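Local coordinates for conserved hypothetical protein (Pseudomonas aeruginosa, PDB 1YLL), which is of unknown function but, as a HutD-family protein of the cupin clan, probably has a part in regulating histidine utilisation, at residues D[44-49]-D[143-148]; D[63-66]-D[72-75]; D[109-114]-D[122-127]. All blocks are in the same frame, centred on the assembly; numbering follows the deposited sequence.

Contact 1 (D[44-49]-D[143-148])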
ATOM      1  N   LEU D  44      -2.082   7.930 -26.727  1.00 12.25           N
ATOM      2  CA  LEU D  44      -1.851   8.976 -25.727  1.00 12.13           C
ATOM      3  C   LEU D  44      -0.487   9.569 -26.050  1.00 11.96           C
ATOM      4  O   LEU D  44       0.474   8.832 -26.329  1.00 12.21           O
ATOM      5  CB  LEU D  44      -1.805   8.344 -24.329  1.00 12.55           C
ATOM      6  CG  LEU D  44      -2.580   8.792 -23.084  1.00 23.31           C
ATOM      7  CD1 LEU D  44      -1.588   8.940 -21.912  1.00 15.97           C
ATOM      8  CD2 LEU D  44      -3.418  10.047 -23.323  1.00 17.62           C
ATOM      9  N   SER D  45      -0.362  10.881 -25.995  1.00 11.43           N
ATOM     10  CA  SER D  45       0.927  11.473 -26.329  1.00 11.93           C
ATOM     11  C   SER D  45       1.086  12.860 -25.721  1.00 11.65           C
ATOM     12  O   SER D  45       0.117  13.455 -25.240  1.00 11.94           O
ATOM     13  CB  SER D  45       1.036  11.627 -27.851  1.00 11.30           C
ATOM     14  OG  SER D  45      -0.025  12.463 -28.351  1.00 17.39           O
ATOM     15  N   ILE D  46       2.331  13.344 -25.757  1.00 13.00           N
ATOM     16  CA  ILE D  46       2.656  14.693 -25.308  1.00 13.28           C
ATOM     17  C   ILE D  46       3.221  15.362 -26.554  1.00 16.85           C
ATOM     18  O   ILE D  46       4.032  14.770 -27.256  1.00 19.39           O
ATOM     19  CB  ILE D  46       3.770  14.716 -24.275  1.00 17.61           C
ATOM     20  CG1 ILE D  46       3.306  14.108 -22.968  1.00 20.38           C
ATOM     21  CG2 ILE D  46       4.228  16.166 -24.047  1.00 22.61           C
ATOM     22  CD1 ILE D  46       4.544  13.751 -22.144  1.00 19.84           C
ATOM     23  N   ALA D  47       2.798  16.574 -26.859  1.00 18.87           N
ATOM     24  CA  ALA D  47       3.357  17.229 -28.035  1.00 19.30           C
ATOM     25  C   ALA D  47       3.956  18.558 -27.624  1.00 21.72           C
ATOM     26  O   ALA D  47       3.576  19.135 -26.601  1.00 20.25           O
ATOM     27  CB  ALA D  47       2.290  17.435 -29.108  1.00 23.42           C
ATOM     28  N   ASP D  48       4.960  18.985 -28.386  1.00 21.86           N
ATOM     29  CA  ASP D  48       5.586  20.279 -28.175  1.00 22.90           C
ATOM     30  C   ASP D  48       5.081  21.081 -29.342  1.00 22.96           C
ATOM     31  O   ASP D  48       5.103  20.611 -30.479  1.00 23.54           O
ATOM     32  CB  ASP D  48       7.104  20.184 -28.226  1.00 27.86           C
ATOM     33  CG  ASP D  48       7.684  19.634 -26.952  1.00 32.66           C
ATOM     34  OD1 ASP D  48       6.935  18.943 -26.236  1.00 35.44           O
ATOM     35  OD2 ASP D  48       8.876  19.878 -26.668  1.00 36.76           O
ATOM     36  N   VAL D  49       4.575  22.275 -29.075  1.00 18.81           N
ATOM     37  CA  VAL D  49       4.082  23.095 -30.156  1.00 20.02           C
ATOM     38  C   VAL D  49       4.913  24.349 -30.018  1.00 18.27           C
ATOM     39  O   VAL D  49       4.754  25.088 -29.052  1.00 19.20           O
ATOM     40  CB  VAL D  49       2.601  23.424 -29.972  1.00 20.59           C
ATOM     41  CG1 VAL D  49       2.089  24.170 -31.186  1.00 21.78           C
ATOM     42  CG2 VAL D  49       1.810  22.142 -29.748  1.00 25.18           C
ATOM     43  N   LEU D 143      -5.059   4.755 -18.011  1.00 12.81           N
ATOM     44  CA  LEU D 143      -3.795   5.401 -18.275  1.00 13.91           C
ATOM     45  C   LEU D 143      -3.785   6.518 -17.221  1.00 13.43           C
ATOM     46  O   LEU D 143      -4.707   7.336 -17.153  1.00 14.92           O
ATOM     47  CB  LEU D 143      -3.770   5.998 -19.690  1.00 14.54           C
ATOM     48  CG  LEU D 143      -4.000   4.960 -20.787  1.00 19.81           C
ATOM     49  CD1 LEU D 143      -4.260   5.636 -22.129  1.00 22.55           C
ATOM     50  CD2 LEU D 143      -2.778   4.065 -20.828  1.00 23.26           C
ATOM     51  N   LEU D 144      -2.774   6.542 -16.353  1.00 11.46           N
ATOM     52  CA  LEU D 144      -2.736   7.570 -15.309  1.00 13.78           C
ATOM     53  C   LEU D 144      -1.442   8.362 -15.498  1.00 14.75           C
ATOM     54  O   LEU D 144      -0.353   7.873 -15.204  1.00 13.63           O
ATOM     55  CB  LEU D 144      -2.788   6.899 -13.917  1.00 13.05           C
ATOM     56  CG  LEU D 144      -3.016   7.775 -12.694  1.00 17.71           C
ATOM     57  CD1 LEU D 144      -1.850   8.707 -12.514  1.00 19.70           C
ATOM     58  CD2 LEU D 144      -4.317   8.583 -12.825  1.00 16.49           C
ATOM     59  N   PHE D 145      -1.572   9.570 -16.044  1.00 13.01           N
ATOM     60  CA  PHE D 145      -0.436  10.414 -16.369  1.00 13.66           C
ATOM     61  C   PHE D 145      -0.143  11.389 -15.244  1.00 13.16           C
ATOM     62  O   PHE D 145      -1.044  12.053 -14.782  1.00 12.69           O
ATOM     63  CB  PHE D 145      -0.772  11.217 -17.621  1.00 14.15           C
ATOM     64  CG  PHE D 145       0.289  12.215 -18.012  1.00 11.21           C
ATOM     65  CD1 PHE D 145       1.430  11.807 -18.680  1.00 12.88           C
ATOM     66  CD2 PHE D 145       0.112  13.578 -17.718  1.00 13.57           C
ATOM     67  CE1 PHE D 145       2.399  12.738 -19.069  1.00 13.27           C
ATOM     68  CE2 PHE D 145       1.080  14.528 -18.109  1.00 14.69           C
ATOM     69  CZ  PHE D 145       2.203  14.116 -18.772  1.00 14.10           C
ATOM     70  N   ALA D 146       1.108  11.455 -14.779  1.00 15.41           N
ATOM     71  CA  ALA D 146       1.452  12.396 -13.711  1.00 15.70           C
ATOM     72  C   ALA D 146       2.086  13.635 -14.310  1.00 16.46           C
ATOM     73  O   ALA D 146       3.105  13.520 -14.982  1.00 19.80           O
ATOM     74  CB  ALA D 146       2.453  11.744 -12.733  1.00 18.81           C
ATOM     75  N   GLN D 147       1.502  14.812 -14.103  1.00 18.03           N
ATOM     76  CA  GLN D 147       2.138  16.014 -14.647  1.00 18.62           C
ATOM     77  C   GLN D 147       3.270  16.411 -13.687  1.00 21.51           C
ATOM     78  O   GLN D 147       4.361  16.819 -14.099  1.00 22.55           O
ATOM     79  CB  GLN D 147       1.161  17.167 -14.759  1.00 19.95           C
ATOM     80  CG  GLN D 147       1.862  18.372 -15.314  1.00 21.88           C
ATOM     81  CD  GLN D 147       1.022  19.597 -15.315  1.00 23.68           C
ATOM     82  OE1 GLN D 147       0.033  19.695 -14.586  1.00 26.96           O
ATOM     83  NE2 GLN D 147       1.420  20.573 -16.125  1.00 25.88           N
ATOM     84  N   GLN D 148       2.994  16.286 -12.401  1.00 20.93           N
ATOM     85  CA  GLN D 148       3.986  16.623 -11.383  1.00 24.06           C
ATOM     86  C   GLN D 148       4.504  15.356 -10.689  1.00 25.04           C
ATOM     87  O   GLN D 148       3.855  14.319 -10.701  1.00 23.58           O
ATOM     88  CB  GLN D 148       3.368  17.630 -10.420  1.00 27.30           C
ATOM     89  CG  GLN D 148       3.033  18.925 -11.159  1.00 29.38           C
ATOM     90  CD  GLN D 148       2.037  19.802 -10.458  1.00 33.48           C
ATOM     91  OE1 GLN D 148       2.127  21.035 -10.524  1.00 39.59           O
ATOM     92  NE2 GLN D 148       1.066  19.193  -9.800  1.00 33.71           N
TER
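The ring of Phe-145 is met at a slant by the terminal methyl of Ile-46, whose CD1 lies 3.9 Å from Phe-145 CE1 and is only slightly farther from CZ. The same ring is stacked with that of Phe-111, and the imidazole of His-166 joins it with the planes inclined at about 35°; His-166 also touches Ile-46. The extended arm of Ile-46 makes the tip that meets the ring: with CG1 beside the backbone N (chi1 -69°) and CD1 carried straight on, the side chain crosses that of Phe-145 at about a right angle. Phe-145 itself has CG opposite the backbone N (chi1 176°), which carries the ring across the gap toward strand 42-49.

Two residues earlier on each strand, two leucines reach for each other tip to tip. The branch point CG of Leu-44 comes to 3.7 Å from CD1 of Leu-143, where the two backbones are at their nearest, the CA atoms of Leu-44 and Leu-143 being 8.5 Å apart. No hydrogen bond passes between the segments; 178 Å² is buried in all, and both pairs that touch are aliphatic or aromatic side chains. Leu-44 also touches Ile-29 and Phe-111, on the strands that flank its own in the sheet, while Tyr-14 from a loop packs on Ile-46.

Strands 42-49 and 141-146 belong to different antiparallel sheets, and alternate side chains from each fill the space between them. This is face-to-face packing of beta sheets, here joining the two halves of the chain, consistent with the two-barrel (bicupin) architecture expected of the family.

Contact 2 (D[63-66]-D[72-75])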
ATOM      1  N   ARG D  63     -10.747  13.685 -30.349  1.00 11.81           N
ATOM      2  CA  ARG D  63      -9.534  14.160 -29.681  1.00 11.56           C
ATOM      3  C   ARG D  63      -9.892  14.920 -28.422  1.00 11.16           C
ATOM      4  O   ARG D  63     -10.922  15.594 -28.338  1.00 10.42           O
ATOM      5  CB  ARG D  63      -8.743  15.100 -30.612  1.00 12.46           C
ATOM      6  CG  ARG D  63      -8.248  14.459 -31.919  1.00 11.07           C
ATOM      7  CD  ARG D  63      -7.204  15.348 -32.620  1.00 13.12           C
ATOM      8  NE  ARG D  63      -6.050  15.613 -31.750  1.00 14.63           N
ATOM      9  CZ  ARG D  63      -4.935  16.219 -32.156  1.00 19.83           C
ATOM     10  NH1 ARG D  63      -4.822  16.624 -33.412  1.00 18.64           N
ATOM     11  NH2 ARG D  63      -3.917  16.413 -31.309  1.00 18.96           N
ATOM     12  N   ILE D  64      -9.021  14.799 -27.420  1.00 11.22           N
ATOM     13  CA  ILE D  64      -9.177  15.608 -26.205  1.00 12.92           C
ATOM     14  C   ILE D  64      -7.744  16.096 -25.961  1.00 11.63           C
ATOM     15  O   ILE D  64      -6.822  15.290 -25.800  1.00 13.14           O
ATOM     16  CB  ILE D  64      -9.637  14.816 -24.992  1.00 12.59           C
ATOM     17  CG1 ILE D  64     -10.939  14.061 -25.308  1.00 13.87           C
ATOM     18  CG2 ILE D  64      -9.884  15.785 -23.827  1.00 13.88           C
ATOM     19  CD1 ILE D  64     -11.571  13.425 -24.039  1.00 13.99           C
ATOM     20  N   ILE D  65      -7.558  17.413 -25.915  1.00 11.34           N
ATOM     21  CA  ILE D  65      -6.220  17.953 -25.718  1.00 11.84           C
ATOM     22  C   ILE D  65      -6.204  18.822 -24.470  1.00 11.64           C
ATOM     23  O   ILE D  65      -7.210  19.434 -24.122  1.00 12.21           O
ATOM     24  CB  ILE D  65      -5.832  18.825 -26.947  1.00 11.72           C
ATOM     25  CG1 ILE D  65      -4.378  19.262 -26.857  1.00 15.62           C
ATOM     26  CG2 ILE D  65      -6.773  20.027 -27.050  1.00 15.01           C
ATOM     27  CD1 ILE D  65      -3.821  19.570 -28.215  1.00 17.37           C
ATOM     28  N   SER D  66      -5.062  18.834 -23.793  1.00 11.55           N
ATOM     29  CA  SER D  66      -4.876  19.656 -22.604  1.00 11.03           C
ATOM     30  C   SER D  66      -3.498  20.322 -22.632  1.00 11.69           C
ATOM     31  O   SER D  66      -2.519  19.676 -22.931  1.00 12.98           O
ATOM     32  CB  SER D  66      -4.922  18.824 -21.307  1.00 11.78           C
ATOM     33  OG  SER D  66      -6.150  18.164 -21.094  1.00 15.67           O
ATOM     34  N   GLY D  72      -0.253  28.910 -22.953  1.00 21.97           N
ATOM     35  CA  GLY D  72      -1.548  28.454 -23.401  1.00 19.46           C
ATOM     36  C   GLY D  72      -1.730  28.629 -24.894  1.00 17.23           C
ATOM     37  O   GLY D  72      -0.817  29.065 -25.612  1.00 16.42           O
HETATM   38  N   MSE D  73      -2.937  28.319 -25.355  1.00 15.80           N
HETATM   39  CA  MSE D  73      -3.251  28.366 -26.776  1.00 16.38           C
HETATM   40  C   MSE D  73      -4.734  28.630 -26.996  1.00 15.84           C
HETATM   41  O   MSE D  73      -5.547  28.575 -26.089  1.00 15.80           O
HETATM   42  CB  MSE D  73      -2.904  27.013 -27.429  1.00 19.89           C
HETATM   43  CG  MSE D  73      -3.707  25.873 -26.867  1.00 18.02           C
HETATM   44 SE   MSE D  73      -3.311  24.123 -27.693  0.85 32.11          SE
HETATM   45  CE  MSE D  73      -4.496  23.052 -26.608  1.00 26.67           C
ATOM     46  N   ARG D  74      -5.067  28.956 -28.229  1.00 16.14           N
ATOM     47  CA  ARG D  74      -6.450  29.176 -28.601  1.00 16.65           C
ATOM     48  C   ARG D  74      -6.629  28.331 -29.852  1.00 15.40           C
ATOM     49  O   ARG D  74      -5.848  28.464 -30.794  1.00 17.67           O
ATOM     50  CB  ARG D  74      -6.712  30.658 -28.947  1.00 18.27           C
ATOM     51  CG  ARG D  74      -8.107  30.873 -29.555  1.00 22.48           C
ATOM     52  CD  ARG D  74      -8.362  32.329 -29.971  1.00 26.14           C
ATOM     53  NE  ARG D  74      -7.734  32.711 -31.246  1.00 25.56           N
ATOM     54  CZ  ARG D  74      -6.786  33.647 -31.371  1.00 28.15           C
ATOM     55  NH1 ARG D  74      -6.343  34.299 -30.303  1.00 27.24           N
ATOM     56  NH2 ARG D  74      -6.285  33.937 -32.567  1.00 27.84           N
ATOM     57  N   LEU D  75      -7.628  27.453 -29.864  1.00 15.10           N
ATOM     58  CA  LEU D  75      -7.874  26.626 -31.037  1.00 14.20           C
ATOM     59  C   LEU D  75      -9.045  27.161 -31.848  1.00 15.92           C
ATOM     60  O   LEU D  75     -10.118  27.426 -31.290  1.00 16.63           O
ATOM     61  CB  LEU D  75      -8.188  25.163 -30.625  1.00 13.66           C
ATOM     62  CG  LEU D  75      -6.997  24.415 -30.016  1.00 14.74           C
ATOM     63  CD1 LEU D  75      -7.437  23.013 -29.603  1.00 18.31           C
ATOM     64  CD2 LEU D  75      -5.837  24.357 -31.029  1.00 16.99           C
TER
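Ile-65 and Leu-75 form the nearest backbone pair, yet their CA atoms stay 10.3 Å apart, for strands 62-69 and 73-77 run in roughly opposite directions in two separate sheets and no hydrogen bond joins the two segments. The gap is bridged by side chains alone.

Most of the bridging falls to Met-73, built as selenomethionine, which reaches tip to tip toward Ile-65. Its CG starts out between the backbone N and the carbonyl carbon (chi1 62°), and from there the chain is fully extended through SE, so that the methyl is delivered deep into the space between the sheets. That methyl nestles against the branched end of Ile-65: Met-73 CE is 3.8 Å from Ile-65 CG1, equally close to CG2, and 3.9 Å from Ile-65 CD1. Three carbons of one isoleucine thus cradle a single methyl group. Leu-75, two residues on and on the same side of its strand, comes in at a slant and touches the short branch, with its CD1 4.0 Å from Ile-65 CG2. Ile-65 CG2 is shared in this way between Met-73 and Leu-75, and the contact buries 122 Å² in all.

Among the neighbours, Phe-91 packs on both Ile-65 and Leu-75, Phe-93 on Ile-65, and Cys-101 on both Met-73 and Leu-75. On the other face of strand 62-69, Ile-64 meets Leu-177 of the second subunit.

A six-stranded and a four-stranded antiparallel sheet face each other here, with a short connection leading from strand 62-69 to strand 73-77. The arrangement is consistent with the interior of the N-terminal cupin barrel, where this apolar cluster borders the polar side chains of Asp-110 and Asn-112.

Contact 3 (D[109-114]-D[122-127])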
ATOM      1  N   ARG D 109       3.560  22.760 -24.273  1.00 17.60           N
ATOM      2  CA  ARG D 109       3.608  21.304 -24.352  1.00 15.63           C
ATOM      3  C   ARG D 109       2.187  20.930 -24.001  1.00 15.04           C
ATOM      4  O   ARG D 109       1.549  21.558 -23.140  1.00 13.67           O
ATOM      5  CB  ARG D 109       4.550  20.685 -23.318  1.00 18.26           C
ATOM      6  CG  ARG D 109       6.008  21.092 -23.505  1.00 20.48           C
ATOM      7  CD  ARG D 109       6.941  20.138 -22.755  1.00 24.34           C
ATOM      8  NE  ARG D 109       7.168  18.920 -23.535  1.00 27.00           N
ATOM      9  CZ  ARG D 109       7.646  17.785 -23.030  1.00 27.12           C
ATOM     10  NH1 ARG D 109       7.940  17.713 -21.747  1.00 29.44           N
ATOM     11  NH2 ARG D 109       7.833  16.727 -23.810  1.00 26.65           N
ATOM     12  N   ASP D 110       1.663  19.920 -24.686  1.00 15.71           N
ATOM     13  CA  ASP D 110       0.308  19.505 -24.411  1.00 15.22           C
ATOM     14  C   ASP D 110       0.249  17.998 -24.209  1.00 16.63           C
ATOM     15  O   ASP D 110       1.233  17.287 -24.423  1.00 18.29           O
ATOM     16  CB  ASP D 110      -0.663  19.928 -25.528  1.00 19.70           C
ATOM     17  CG  ASP D 110      -0.293  19.395 -26.887  1.00 24.56           C
ATOM     18  OD1 ASP D 110       0.235  18.255 -27.008  1.00 28.78           O
ATOM     19  OD2 ASP D 110      -0.566  20.129 -27.862  1.00 31.10           O
ATOM     20  N   PHE D 111      -0.902  17.553 -23.729  1.00 12.29           N
ATOM     21  CA  PHE D 111      -1.170  16.152 -23.448  1.00 13.45           C
ATOM     22  C   PHE D 111      -2.383  15.831 -24.333  1.00 10.74           C
ATOM     23  O   PHE D 111      -3.395  16.543 -24.283  1.00 10.76           O
ATOM     24  CB  PHE D 111      -1.497  16.061 -21.961  1.00 14.37           C
ATOM     25  CG  PHE D 111      -1.905  14.705 -21.503  1.00 14.83           C
ATOM     26  CD1 PHE D 111      -0.979  13.644 -21.492  1.00 17.24           C
ATOM     27  CD2 PHE D 111      -3.191  14.478 -21.054  1.00 15.28           C
ATOM     28  CE1 PHE D 111      -1.358  12.387 -21.041  1.00 18.73           C
ATOM     29  CE2 PHE D 111      -3.573  13.211 -20.594  1.00 15.79           C
ATOM     30  CZ  PHE D 111      -2.657  12.173 -20.594  1.00 15.17           C
ATOM     31  N   ASN D 112      -2.281  14.752 -25.115  1.00  9.49           N
ATOM     32  CA  ASN D 112      -3.319  14.440 -26.094  1.00 11.54           C
ATOM     33  C   ASN D 112      -3.854  13.047 -25.986  1.00 12.27           C
ATOM     34  O   ASN D 112      -3.065  12.128 -25.927  1.00 12.76           O
ATOM     35  CB  ASN D 112      -2.718  14.517 -27.509  1.00 15.98           C
ATOM     36  CG  ASN D 112      -2.657  15.923 -28.065  1.00 22.22           C
ATOM     37  OD1 ASN D 112      -3.684  16.519 -28.380  1.00 25.39           O
ATOM     38  ND2 ASN D 112      -1.446  16.452 -28.203  1.00 27.00           N
ATOM     39  N   LEU D 113      -5.186  12.893 -26.010  1.00 10.55           N
ATOM     40  CA  LEU D 113      -5.787  11.553 -26.078  1.00 10.94           C
ATOM     41  C   LEU D 113      -6.464  11.566 -27.452  1.00 11.20           C
ATOM     42  O   LEU D 113      -7.162  12.508 -27.753  1.00 10.79           O
ATOM     43  CB  LEU D 113      -6.920  11.395 -25.048  1.00 11.95           C
ATOM     44  CG  LEU D 113      -7.459  10.021 -24.594  1.00 22.39           C
ATOM     45  CD1 LEU D 113      -8.944  10.068 -24.410  1.00 17.12           C
ATOM     46  CD2 LEU D 113      -7.025   8.876 -25.467  1.00 18.74           C
ATOM     47  N   ILE D 114      -6.214  10.559 -28.284  1.00 10.66           N
ATOM     48  CA  ILE D 114      -6.905  10.470 -29.573  1.00  9.76           C
ATOM     49  C   ILE D 114      -7.483   9.060 -29.580  1.00 11.05           C
ATOM     50  O   ILE D 114      -6.746   8.113 -29.343  1.00 13.13           O
ATOM     51  CB  ILE D 114      -5.906  10.649 -30.729  1.00 12.11           C
ATOM     52  CG1 ILE D 114      -5.215  12.014 -30.574  1.00 12.85           C
ATOM     53  CG2 ILE D 114      -6.615  10.519 -32.118  1.00 14.35           C
ATOM     54  CD1 ILE D 114      -4.193  12.311 -31.649  1.00 17.11           C
ATOM     55  N   ALA D 122     -14.515   6.515 -23.658  1.00 15.73           N
ATOM     56  CA  ALA D 122     -13.461   7.197 -22.894  1.00 13.04           C
ATOM     57  C   ALA D 122     -13.927   8.119 -21.776  1.00 12.77           C
ATOM     58  O   ALA D 122     -15.048   8.632 -21.800  1.00 14.32           O
ATOM     59  CB  ALA D 122     -12.582   8.017 -23.878  1.00 13.75           C
ATOM     60  N   ARG D 123     -13.038   8.333 -20.791  1.00 10.57           N
ATOM     61  CA  ARG D 123     -13.307   9.285 -19.713  1.00 11.43           C
ATOM     62  C   ARG D 123     -11.933   9.926 -19.469  1.00 10.06           C
ATOM     63  O   ARG D 123     -10.902   9.249 -19.533  1.00 11.22           O
ATOM     64  CB  ARG D 123     -13.772   8.584 -18.441  1.00 12.53           C
ATOM     65  CG  ARG D 123     -14.249   9.565 -17.374  1.00 12.22           C
ATOM     66  CD  ARG D 123     -14.557   8.821 -16.096  1.00 11.33           C
ATOM     67  NE  ARG D 123     -15.204   9.703 -15.131  1.00 10.98           N
ATOM     68  CZ  ARG D 123     -14.575  10.586 -14.340  1.00 11.49           C
ATOM     69  NH1 ARG D 123     -13.250  10.734 -14.362  1.00 10.64           N
ATOM     70  NH2 ARG D 123     -15.307  11.329 -13.509  1.00 12.85           N
ATOM     71  N   LEU D 124     -11.915  11.224 -19.243  1.00 10.59           N
ATOM     72  CA  LEU D 124     -10.644  11.876 -19.005  1.00  9.53           C
ATOM     73  C   LEU D 124     -10.867  12.944 -17.965  1.00  9.83           C
ATOM     74  O   LEU D 124     -11.771  13.791 -18.118  1.00 10.42           O
ATOM     75  CB  LEU D 124     -10.102  12.501 -20.301  1.00  9.29           C
ATOM     76  CG  LEU D 124      -8.748  13.219 -20.155  1.00  8.84           C
ATOM     77  CD1 LEU D 124      -7.949  13.103 -21.489  1.00 11.38           C
ATOM     78  CD2 LEU D 124      -8.900  14.707 -19.727  1.00 10.33           C
ATOM     79  N   GLN D 125     -10.045  12.925 -16.907  1.00 10.00           N
ATOM     80  CA  GLN D 125     -10.206  13.931 -15.862  1.00 10.76           C
ATOM     81  C   GLN D 125      -8.897  14.294 -15.159  1.00 11.81           C
ATOM     82  O   GLN D 125      -8.160  13.419 -14.755  1.00 11.93           O
ATOM     83  CB  GLN D 125     -11.190  13.421 -14.790  1.00 11.55           C
ATOM     84  CG  GLN D 125     -11.423  14.438 -13.659  1.00 13.17           C
ATOM     85  CD  GLN D 125     -12.496  14.065 -12.695  1.00 12.32           C
ATOM     86  OE1 GLN D 125     -12.925  12.927 -12.641  1.00 13.66           O
ATOM     87  NE2 GLN D 125     -12.948  15.049 -11.902  1.00 14.17           N
ATOM     88  N   TRP D 126      -8.627  15.589 -15.036  1.00 11.09           N
ATOM     89  CA  TRP D 126      -7.444  16.062 -14.299  1.00 11.40           C
ATOM     90  C   TRP D 126      -7.813  16.063 -12.827  1.00 12.37           C
ATOM     91  O   TRP D 126      -8.863  16.566 -12.458  1.00 12.76           O
ATOM     92  CB  TRP D 126      -7.092  17.491 -14.744  1.00 11.70           C
ATOM     93  CG  TRP D 126      -6.343  17.481 -16.019  1.00 10.33           C
ATOM     94  CD1 TRP D 126      -6.861  17.684 -17.298  1.00 11.35           C
ATOM     95  CD2 TRP D 126      -4.958  17.220 -16.192  1.00 12.27           C
ATOM     96  NE1 TRP D 126      -5.874  17.577 -18.218  1.00 12.65           N
ATOM     97  CE2 TRP D 126      -4.691  17.283 -17.585  1.00 14.44           C
ATOM     98  CE3 TRP D 126      -3.908  16.933 -15.316  1.00 14.54           C
ATOM     99  CZ2 TRP D 126      -3.415  17.070 -18.110  1.00 12.82           C
ATOM    100  CZ3 TRP D 126      -2.644  16.722 -15.837  1.00 16.61           C
ATOM    101  CH2 TRP D 126      -2.403  16.792 -17.214  1.00 13.76           C
ATOM    102  N   LEU D 127      -6.947  15.453 -12.006  1.00 12.89           N
ATOM    103  CA  LEU D 127      -7.169  15.350 -10.562  1.00 15.15           C
ATOM    104  C   LEU D 127      -5.950  15.880  -9.823  1.00 14.30           C
ATOM    105  O   LEU D 127      -4.830  15.563 -10.186  1.00 14.67           O
ATOM    106  CB  LEU D 127      -7.366  13.881 -10.210  1.00 14.39           C
ATOM    107  CG  LEU D 127      -8.579  13.198 -10.866  1.00 15.62           C
ATOM    108  CD1 LEU D 127      -8.448  11.672 -10.766  1.00 16.74           C
ATOM    109  CD2 LEU D 127      -9.841  13.690 -10.210  1.00 15.26           C
TER
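Leu-124 pushes its CD1 into the notch between Phe-111 and Leu-113, lying 4.1 Å from Leu-113 CB and 4.5 Å from Phe-111 CE2. Leu-113 answers with its own projection: its CD1 enters the shallow place left by the small side chain of Ala-122, with 4.2 Å between Leu-113 CD1 and Ala-122 CB. At the other end the bumps are aromatic. With CG beside the backbone N (chi1 -80°), Trp-126 swings its benzo end in until CZ2 is 3.9 Å from Phe-111 CD2, an oblique approach with the planes at 68°. The indole nitrogen is taken up by Ser-66 OG, which ties this bump to strand 62-69.

The strands are nearly antiparallel (168°) with axes 9.9 Å apart, too far for backbone pairing: this is sheet-on-sheet packing, in which strand 108-115, of what is probably the N-terminal cupin barrel, faces strand 120-129, the outermost strand within this chain of the five-stranded sheet. Cys-191 of strand 187-197 fills in beside Phe-111, Leu-124 and Trp-126.

On the opposite face of strand 120-129, Arg-123 grips Gln-125 OE1 end-on with NH1 (2.8 Å) and NH2 (3.0 Å). The oxygen lies in the guanidinium plane, but NH2 sits above the Gln-125 carbonyl plane while NH1 is tilted only modestly from it. That guanidinium also forms a salt bridge with Glu-194 of the second subunit, where the sheet continues through an antiparallel ladder.

Contacts 1 and 3 lie side by side between the two halves of the chain, their centres about 8 Å apart. They share one layer, because strands 42-49 and 108-115 are neighbours: Asp-48 OD1 forms a salt bridge with Arg-109 NE at 2.7 Å, and a probable hydrogen bond links Ser-45 O and Asn-112 N, also at 2.7 Å. Contact 2 sits on the other side of the same sheet, inside the probable barrel. Its centre is about 10 Å from that of contact 3, and the two meet along neighbouring strands 62-69 and 108-115, with a probable hydrogen bond between Ser-66 O and Phe-111 N (2.8 Å). Contacts 1 and 2 do not touch; their nearest atoms are about 6 Å apart.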